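Local coordinates for putative extracellular solute-binding protein (Bordetella bronchiseptica, PDB 4P56) that binds mandelate, in either the (R) or the (S) form, and probably presents it to a TRAP-type membrane transporter as its periplasmic solute receptor, at residues Asp78-Asp82 and Gly83-Val87; Val293-Asp297 and Ala298-Ala302; Asp316-Ala320 and Lys321-Gly325. One frame throughout, in Å; residues are numbered along the deposited sequence.

Contact 1. Residues Asp78-Asp82 and Gly83-Val87; sequences DAVRD and GLVDV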
loop_
_atom_site.group_PDB
_atom_site.type_symbol
_atom_site.label_atom_id
_atom_site.label_comp_id
_atom_site.label_asym_id
_atom_site.label_seq_id
_atom_site.Cartn_x
_atom_site.Cartn_y
_atom_site.Cartn_z
ATOM N N ASP A 78 -14.097 -8.227 5.381
ATOM C CA ASP A 78 -15.353 -8.860 5.784
ATOM C C ASP A 78 -16.252 -7.927 6.628
ATOM O O ASP A 78 -17.479 -8.019 6.542
ATOM C CB ASP A 78 -15.090 -10.164 6.546
ATOM C CG ASP A 78 -14.604 -11.287 5.628
ATOM O OD1 ASP A 78 -14.922 -11.239 4.428
ATOM O OD2 ASP A 78 -13.883 -12.185 6.100
ATOM N N ALA A 79 -15.657 -7.064 7.446
ATOM C CA ALA A 79 -16.460 -6.111 8.231
ATOM C C ALA A 79 -17.323 -5.301 7.286
ATOM O O ALA A 79 -18.516 -5.080 7.553
ATOM C CB ALA A 79 -15.597 -5.212 9.065
ATOM N N VAL A 80 -16.749 -4.892 6.159
ATOM C CA VAL A 80 -17.534 -4.143 5.168
ATOM C C VAL A 80 -18.561 -5.035 4.465
ATOM O O VAL A 80 -19.757 -4.680 4.377
ATOM C CB VAL A 80 -16.607 -3.378 4.159
ATOM C CG1 VAL A 80 -17.394 -2.842 2.983
ATOM C CG2 VAL A 80 -15.916 -2.256 4.885
ATOM N N ARG A 81 -18.112 -6.208 4.006
ATOM C CA ARG A 81 -18.970 -7.103 3.276
ATOM C C ARG A 81 -20.166 -7.507 4.132
ATOM O O ARG A 81 -21.288 -7.579 3.643
ATOM C CB ARG A 81 -18.185 -8.345 2.835
ATOM C CG ARG A 81 -18.949 -9.245 1.853
ATOM C CD ARG A 81 -18.032 -10.400 1.418
ATOM N NE ARG A 81 -17.427 -11.015 2.599
ATOM C CZ ARG A 81 -18.111 -11.689 3.527
ATOM N NH1 ARG A 81 -19.421 -11.861 3.407
ATOM N NH2 ARG A 81 -17.494 -12.212 4.571
ATOM N N ASP A 82 -19.924 -7.715 5.422
ATOM C CA ASP A 82 -20.963 -8.182 6.339
ATOM C C ASP A 82 -21.825 -7.040 6.872
ATOM O O ASP A 82 -22.787 -7.260 7.594
ATOM C CB ASP A 82 -20.319 -8.910 7.524
ATOM C CG ASP A 82 -19.566 -10.173 7.109
ATOM O OD1 ASP A 82 -19.770 -10.657 5.980
ATOM O OD2 ASP A 82 -18.756 -10.672 7.918
ATOM N N GLY A 83 -21.476 -5.802 6.559
ATOM C CA GLY A 83 -22.312 -4.679 6.962
ATOM C C GLY A 83 -22.069 -4.159 8.379
ATOM O O GLY A 83 -22.870 -3.384 8.918
ATOM N N LEU A 84 -20.972 -4.595 8.990
ATOM C CA LEU A 84 -20.570 -4.130 10.320
ATOM C C LEU A 84 -20.144 -2.672 10.282
ATOM O O LEU A 84 -20.406 -1.895 11.228
ATOM C CB LEU A 84 -19.431 -5.005 10.864
ATOM C CG LEU A 84 -18.844 -4.625 12.232
ATOM C CD1 LEU A 84 -19.936 -4.680 13.338
ATOM C CD2 LEU A 84 -17.701 -5.558 12.518
ATOM N N VAL A 85 -19.505 -2.283 9.184
ATOM C CA VAL A 85 -19.178 -0.873 8.930
ATOM C C VAL A 85 -19.380 -0.615 7.464
ATOM O O VAL A 85 -19.428 -1.559 6.663
ATOM C CB VAL A 85 -17.706 -0.503 9.303
ATOM C CG1 VAL A 85 -17.476 -0.728 10.794
ATOM C CG2 VAL A 85 -16.706 -1.293 8.464
ATOM N N ASP A 86 -19.494 0.660 7.089
ATOM C CA ASP A 86 -19.860 0.999 5.730
ATOM C C ASP A 86 -18.642 1.136 4.799
ATOM O O ASP A 86 -18.727 0.754 3.633
ATOM C CB ASP A 86 -20.644 2.309 5.688
ATOM C CG ASP A 86 -22.033 2.189 6.311
ATOM O OD1 ASP A 86 -22.748 1.211 5.992
ATOM O OD2 ASP A 86 -22.395 3.064 7.133
ATOM N N VAL A 87 -17.545 1.678 5.320
ATOM C CA VAL A 87 -16.378 2.020 4.521
ATOM C C VAL A 87 -15.093 1.661 5.253
ATOM O O VAL A 87 -14.995 1.801 6.466
ATOM C CB VAL A 87 -16.360 3.541 4.213
ATOM C CG1 VAL A 87 -15.096 3.958 3.468
ATOM C CG2 VAL A 87 -17.651 3.926 3.442
#
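The carbonyl oxygen of Ala79 takes two backbone N-H groups from the chain that follows the helix. Leu84 N lies 2.9 Å from Ala79 O, and the N-H...O angle is bent (131°). Val85 N adds a weak bond to Ala79 O at 3.4 Å. At the next carbonyl, Gly83 N donates to Val80 O at 3.0 Å. The Leu84 and Gly83 bonds, with the positive phi of Gly83 (85°), make a Schellman motif that ends helix 76-81. Val80 O has a second donor in the side chain of Asn243.

Apolar side chains pack beside the turn. Val80 and Val85 cross at about a right angle, with Val80 CG2 3.8 Å from Val85 CG2. Val80 CA also points its hydrogen almost straight at Val85 O. Leu84 CG is anti to the backbone N (chi1 178°), which carries Leu84 CD2 to 4.1 Å from Ala79 CB.

Arg81 grips Asp78 side-on. NE and NH2 both reach one oxygen from the same carboxylate face, with Arg81 NH2 2.8 Å from Asp78 OD1. Arg81 NH1 makes a salt bridge to Asp82 OD1 at 2.9 Å. One guanidinium thus serves two acids, probably offsetting charge that would otherwise gather at the helix end.

Contact 2. Residues Val293-Asp297 and Ala298-Ala302; sequences VKADD and ALIEA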
loop_
_atom_site.group_PDB
_atom_site.type_symbol
_atom_site.label_atom_id
_atom_site.label_comp_id
_atom_site.label_asym_id
_atom_site.label_seq_id
_atom_site.Cartn_x
_atom_site.Cartn_y
_atom_site.Cartn_z
ATOM N N VAL A 293 21.979 3.900 3.591
ATOM C CA VAL A 293 22.668 3.345 2.430
ATOM C C VAL A 293 21.832 3.570 1.181
ATOM O O VAL A 293 20.601 3.461 1.225
ATOM C CB VAL A 293 22.926 1.830 2.632
ATOM C CG1 VAL A 293 23.568 1.201 1.401
ATOM C CG2 VAL A 293 23.796 1.615 3.839
ATOM N N LYS A 294 22.492 3.926 0.081
ATOM C CA LYS A 294 21.862 3.866 -1.236
ATOM C C LYS A 294 22.345 2.583 -1.888
ATOM O O LYS A 294 23.541 2.390 -2.072
ATOM C CB LYS A 294 22.232 5.062 -2.105
ATOM C CG LYS A 294 21.595 5.026 -3.502
ATOM C CD LYS A 294 21.742 6.380 -4.208
ATOM C CE LYS A 294 21.112 6.412 -5.599
ATOM N NZ LYS A 294 21.966 5.797 -6.662
ATOM N N ALA A 295 21.415 1.706 -2.244
ATOM C CA ALA A 295 21.777 0.430 -2.845
ATOM C C ALA A 295 22.727 0.674 -4.001
ATOM O O ALA A 295 22.423 1.463 -4.883
ATOM C CB ALA A 295 20.524 -0.297 -3.348
ATOM N N ASP A 296 23.871 0.007 -4.019
ATOM C CA ASP A 296 24.803 0.221 -5.137
ATOM C C ASP A 296 24.373 -0.648 -6.306
ATOM O O ASP A 296 23.459 -1.459 -6.154
ATOM C CB ASP A 296 26.265 0.013 -4.731
ATOM C CG ASP A 296 26.600 -1.430 -4.398
ATOM O OD1 ASP A 296 25.827 -2.339 -4.722
ATOM O OD2 ASP A 296 27.681 -1.656 -3.827
ATOM N N ASP A 297 24.982 -0.453 -7.474
ATOM C CA ASP A 297 24.508 -1.116 -8.686
ATOM C C ASP A 297 24.533 -2.634 -8.558
ATOM O O ASP A 297 23.688 -3.312 -9.137
ATOM C CB ASP A 297 25.313 -0.679 -9.920
ATOM C CG ASP A 297 25.083 0.778 -10.288
ATOM O OD1 ASP A 297 24.039 1.338 -9.896
ATOM O OD2 ASP A 297 25.941 1.367 -10.969
ATOM N N ALA A 298 25.509 -3.171 -7.819
ATOM C CA ALA A 298 25.629 -4.629 -7.677
ATOM C C ALA A 298 24.456 -5.184 -6.863
ATOM O O ALA A 298 23.864 -6.208 -7.210
ATOM C CB ALA A 298 26.966 -5.007 -7.029
ATOM N N LEU A 299 24.106 -4.496 -5.786
ATOM C CA LEU A 299 22.999 -4.960 -4.951
ATOM C C LEU A 299 21.671 -4.925 -5.692
ATOM O O LEU A 299 20.890 -5.865 -5.613
ATOM C CB LEU A 299 22.922 -4.123 -3.689
ATOM C CG LEU A 299 21.729 -4.370 -2.784
ATOM C CD1 LEU A 299 21.660 -5.818 -2.343
ATOM C CD2 LEU A 299 21.861 -3.430 -1.581
ATOM N N ILE A 300 21.420 -3.830 -6.398
ATOM C CA ILE A 300 20.243 -3.694 -7.233
ATOM C C ILE A 300 20.180 -4.851 -8.234
ATOM O O ILE A 300 19.159 -5.522 -8.351
ATOM C CB ILE A 300 20.268 -2.338 -7.988
ATOM C CG1 ILE A 300 20.040 -1.164 -7.010
ATOM C CG2 ILE A 300 19.223 -2.300 -9.109
ATOM C CD1 ILE A 300 20.437 0.195 -7.601
ATOM N N GLU A 301 21.284 -5.122 -8.926
ATOM C CA GLU A 301 21.258 -6.173 -9.942
ATOM C C GLU A 301 21.027 -7.549 -9.333
ATOM O O GLU A 301 20.308 -8.375 -9.908
ATOM C CB GLU A 301 22.534 -6.144 -10.792
ATOM C CG GLU A 301 22.499 -5.033 -11.828
ATOM C CD GLU A 301 21.230 -5.104 -12.680
ATOM O OE1 GLU A 301 20.962 -6.193 -13.249
ATOM O OE2 GLU A 301 20.499 -4.084 -12.755
ATOM N N ALA A 302 21.603 -7.786 -8.156
ATOM C CA ALA A 302 21.386 -9.043 -7.459
ATOM C C ALA A 302 19.918 -9.193 -7.076
ATOM O O ALA A 302 19.353 -10.285 -7.184
ATOM C CB ALA A 302 22.270 -9.129 -6.234
HETATM O O HOH W 1 22.282 -1.844 -11.548
#
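The carboxylate of Asp296 meets the helix start through one of its oxygens. OD1 points at the backbone of the first turn, and Leu299 N donates to Asp296 OD1 at 3.0 Å, almost along the C-O axis and nearly straight (164°). The same oxygen lies against methylene and methyl groups: Leu299 CB is 3.6 Å from Asp296 OD1, and Ala298 CB is close by. The side chain reaches this place because CG sits between the backbone N and the carbonyl carbon (chi1 68°), which folds the acid back over the helix end. Asp296 is therefore the N-cap of helix 297-307. Its negative charge probably also interacts favourably with the positive end of the helix dipole.

The backbone begins its regular bonding at the same residue. Ile300 N donates to Asp296 O at 3.1 Å in an almost perfectly straight bond (177°). Glu301 N follows with a bond to Asp297 O at 3.0 Å. Water 1 donates to Asp297 O as well, and also to Glu301 OE2, so it bridges helix backbone and side chain. Glu301 OE2 has a stronger partner in Arg304, through a salt bridge.

Ala295, just before the cap, packs on the residue five places later. Ala295 CB is 3.8 Å from Ile300 CG1, the pairing known as a hydrophobic staple. Leu299 CD2 reaches the same methyl, also 3.8 Å from Ala295 CB.

The turn joins strand 291-294, an outermost strand of the six-stranded mixed sheet, to helix 297-307. Ala295 and Leu299 both touch Thr227 of the adjacent strand 225-228, and Ile300 meets Pro230 in the loop beyond it.

Contact 3. Residues Asp316-Ala320 and Lys321-Gly325; sequences DAAKA and KGIDG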
loop_
_atom_site.group_PDB
_atom_site.type_symbol
_atom_site.label_atom_id
_atom_site.label_comp_id
_atom_site.label_asym_id
_atom_site.label_seq_id
_atom_site.Cartn_x
_atom_site.Cartn_y
_atom_site.Cartn_z
ATOM N N ASP A 316 1.097 -14.861 -15.728
ATOM C CA ASP A 316 0.395 -16.156 -15.711
ATOM C C ASP A 316 -0.940 -16.037 -14.970
ATOM O O ASP A 316 -1.934 -16.652 -15.371
ATOM C CB ASP A 316 1.234 -17.241 -15.034
ATOM C CG ASP A 316 2.448 -17.672 -15.861
ATOM O OD1 ASP A 316 2.516 -17.409 -17.088
ATOM O OD2 ASP A 316 3.352 -18.289 -15.247
ATOM N N ALA A 317 -0.955 -15.249 -13.896
ATOM C CA ALA A 317 -2.171 -15.022 -13.085
ATOM C C ALA A 317 -3.170 -14.190 -13.874
ATOM O O ALA A 317 -4.390 -14.430 -13.823
ATOM C CB ALA A 317 -1.814 -14.331 -11.743
ATOM N N ALA A 318 -2.657 -13.226 -14.628
ATOM C CA ALA A 318 -3.517 -12.366 -15.460
ATOM C C ALA A 318 -4.218 -13.210 -16.507
ATOM O O ALA A 318 -5.436 -13.070 -16.759
ATOM C CB ALA A 318 -2.681 -11.282 -16.160
ATOM N N LYS A 319 -3.461 -14.114 -17.110
ATOM C CA LYS A 319 -4.026 -14.991 -18.136
ATOM C C LYS A 319 -5.085 -15.883 -17.506
ATOM O O LYS A 319 -6.161 -16.103 -18.084
ATOM C CB LYS A 319 -2.930 -15.845 -18.782
ATOM C CG LYS A 319 -3.431 -16.747 -19.880
ATOM C CD LYS A 319 -2.310 -17.642 -20.443
ATOM C CE LYS A 319 -2.668 -18.191 -21.811
ATOM N NZ LYS A 319 -1.535 -18.967 -22.394
ATOM N N ALA A 320 -4.785 -16.408 -16.321
ATOM C CA ALA A 320 -5.759 -17.267 -15.621
ATOM C C ALA A 320 -7.058 -16.493 -15.332
ATOM O O ALA A 320 -8.139 -17.056 -15.390
ATOM C CB ALA A 320 -5.169 -17.812 -14.325
ATOM N N LYS A 321 -6.947 -15.202 -15.025
ATOM C CA LYS A 321 -8.110 -14.423 -14.683
ATOM C C LYS A 321 -8.806 -13.851 -15.905
ATOM O O LYS A 321 -9.782 -13.098 -15.767
ATOM C CB LYS A 321 -7.750 -13.265 -13.742
ATOM C CG LYS A 321 -7.379 -13.704 -12.344
ATOM C CD LYS A 321 -8.573 -14.292 -11.590
ATOM C CE LYS A 321 -8.229 -14.489 -10.105
ATOM N NZ LYS A 321 -9.326 -15.050 -9.277
ATOM N N GLY A 322 -8.311 -14.156 -17.096
ATOM C CA GLY A 322 -9.013 -13.744 -18.293
ATOM C C GLY A 322 -8.777 -12.294 -18.681
ATOM O O GLY A 322 -9.535 -11.722 -19.446
ATOM N N ILE A 323 -7.715 -11.693 -18.181
ATOM C CA ILE A 323 -7.440 -10.299 -18.556
ATOM C C ILE A 323 -6.263 -10.199 -19.505
ATOM O O ILE A 323 -5.497 -11.169 -19.665
ATOM C CB ILE A 323 -7.193 -9.421 -17.336
ATOM C CG1 ILE A 323 -5.863 -9.761 -16.710
ATOM C CG2 ILE A 323 -8.339 -9.498 -16.327
ATOM C CD1 ILE A 323 -4.865 -8.738 -17.068
ATOM N N ASP A 324 -6.130 -9.031 -20.145
ATOM C CA ASP A 324 -5.002 -8.740 -21.036
ATOM C C ASP A 324 -3.749 -8.281 -20.259
ATOM O O ASP A 324 -3.519 -7.093 -20.036
ATOM C CB ASP A 324 -5.379 -7.682 -22.074
ATOM C CG ASP A 324 -4.348 -7.585 -23.209
ATOM O OD1 ASP A 324 -3.197 -8.055 -23.043
ATOM O OD2 ASP A 324 -4.691 -7.009 -24.253
ATOM N N GLY A 325 -2.958 -9.258 -19.867
ATOM C CA GLY A 325 -1.817 -9.045 -18.996
ATOM C C GLY A 325 -0.827 -8.089 -19.633
ATOM O O GLY A 325 -0.472 -7.094 -19.016
#
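Ala318 stands at the centre of a Schellman motif that closes helix 310-320. Its carbonyl oxygen receives Ile323 N at 3.0 Å from Ala318 O, in a fairly straight bond (162°). Lys321 N reaches Ala318 O too, but only weakly. The second bond of the motif runs from Gly322 N to Lys319 O at 3.1 Å. Gly322 has positive phi (80°), a conformation glycine adopts readily, and here the chain leaves the helix.

Lys321 sits at the point where the helix gives way to the turn. Its backbone N gives its better bond to Ala317 O at 2.9 Å, continuing the helical pattern by one step. The side chain bends at chi2, and Lys321 CG passes 3.4 Å from Ala317 O. Farther out, the lysine touches Leu101 and Ala132 in loops of the same chain.

Ile323 supplies the apolar half of the motif. Its CG1 takes the crowded position between backbone N and carbonyl carbon (chi1 71°), which turns the branch back to the helix. Ile323 CG1 lies 3.3 Å from Ala318 O, while CD1 comes to rest on the alanine methyl. The second torsion of Ile323 lies away from the usual staggered values, which suggests some strain in this fit.

Asp324 then caps helix 325-340: its OD1 accepts from Ala327 N. The two helices are thus joined by a very short connection. Gly325 brings its backbone close to the same alanine, with Gly325 CA 3.7 Å from Ala318 CB. Ala318 CB and Ile323 CD1 meet at 3.5 Å, tighter than usual van der Waals contact.

All three contacts are partly buried helix ends, each mixing buried apolar groups with exposed residues. Contacts 1 and 3 stop a helix by the same backbone scheme. Contact 2 starts one, with an acid side chain in the capping role. Contact 1 alone adds a salt-bridge network, and it leads into strand 87-91 of the three-stranded sheet. Contact 2 leaves the six-stranded sheet, on the opposite side of the chain's centre from contact 1, the centres of the two being about 43 Å apart. Contact 3 joins two helices and touches neither of the others. Contacts 2 and 3 lie on successive helices, 297-307 and 310-320, yet their nearest atoms are about 20 Å apart.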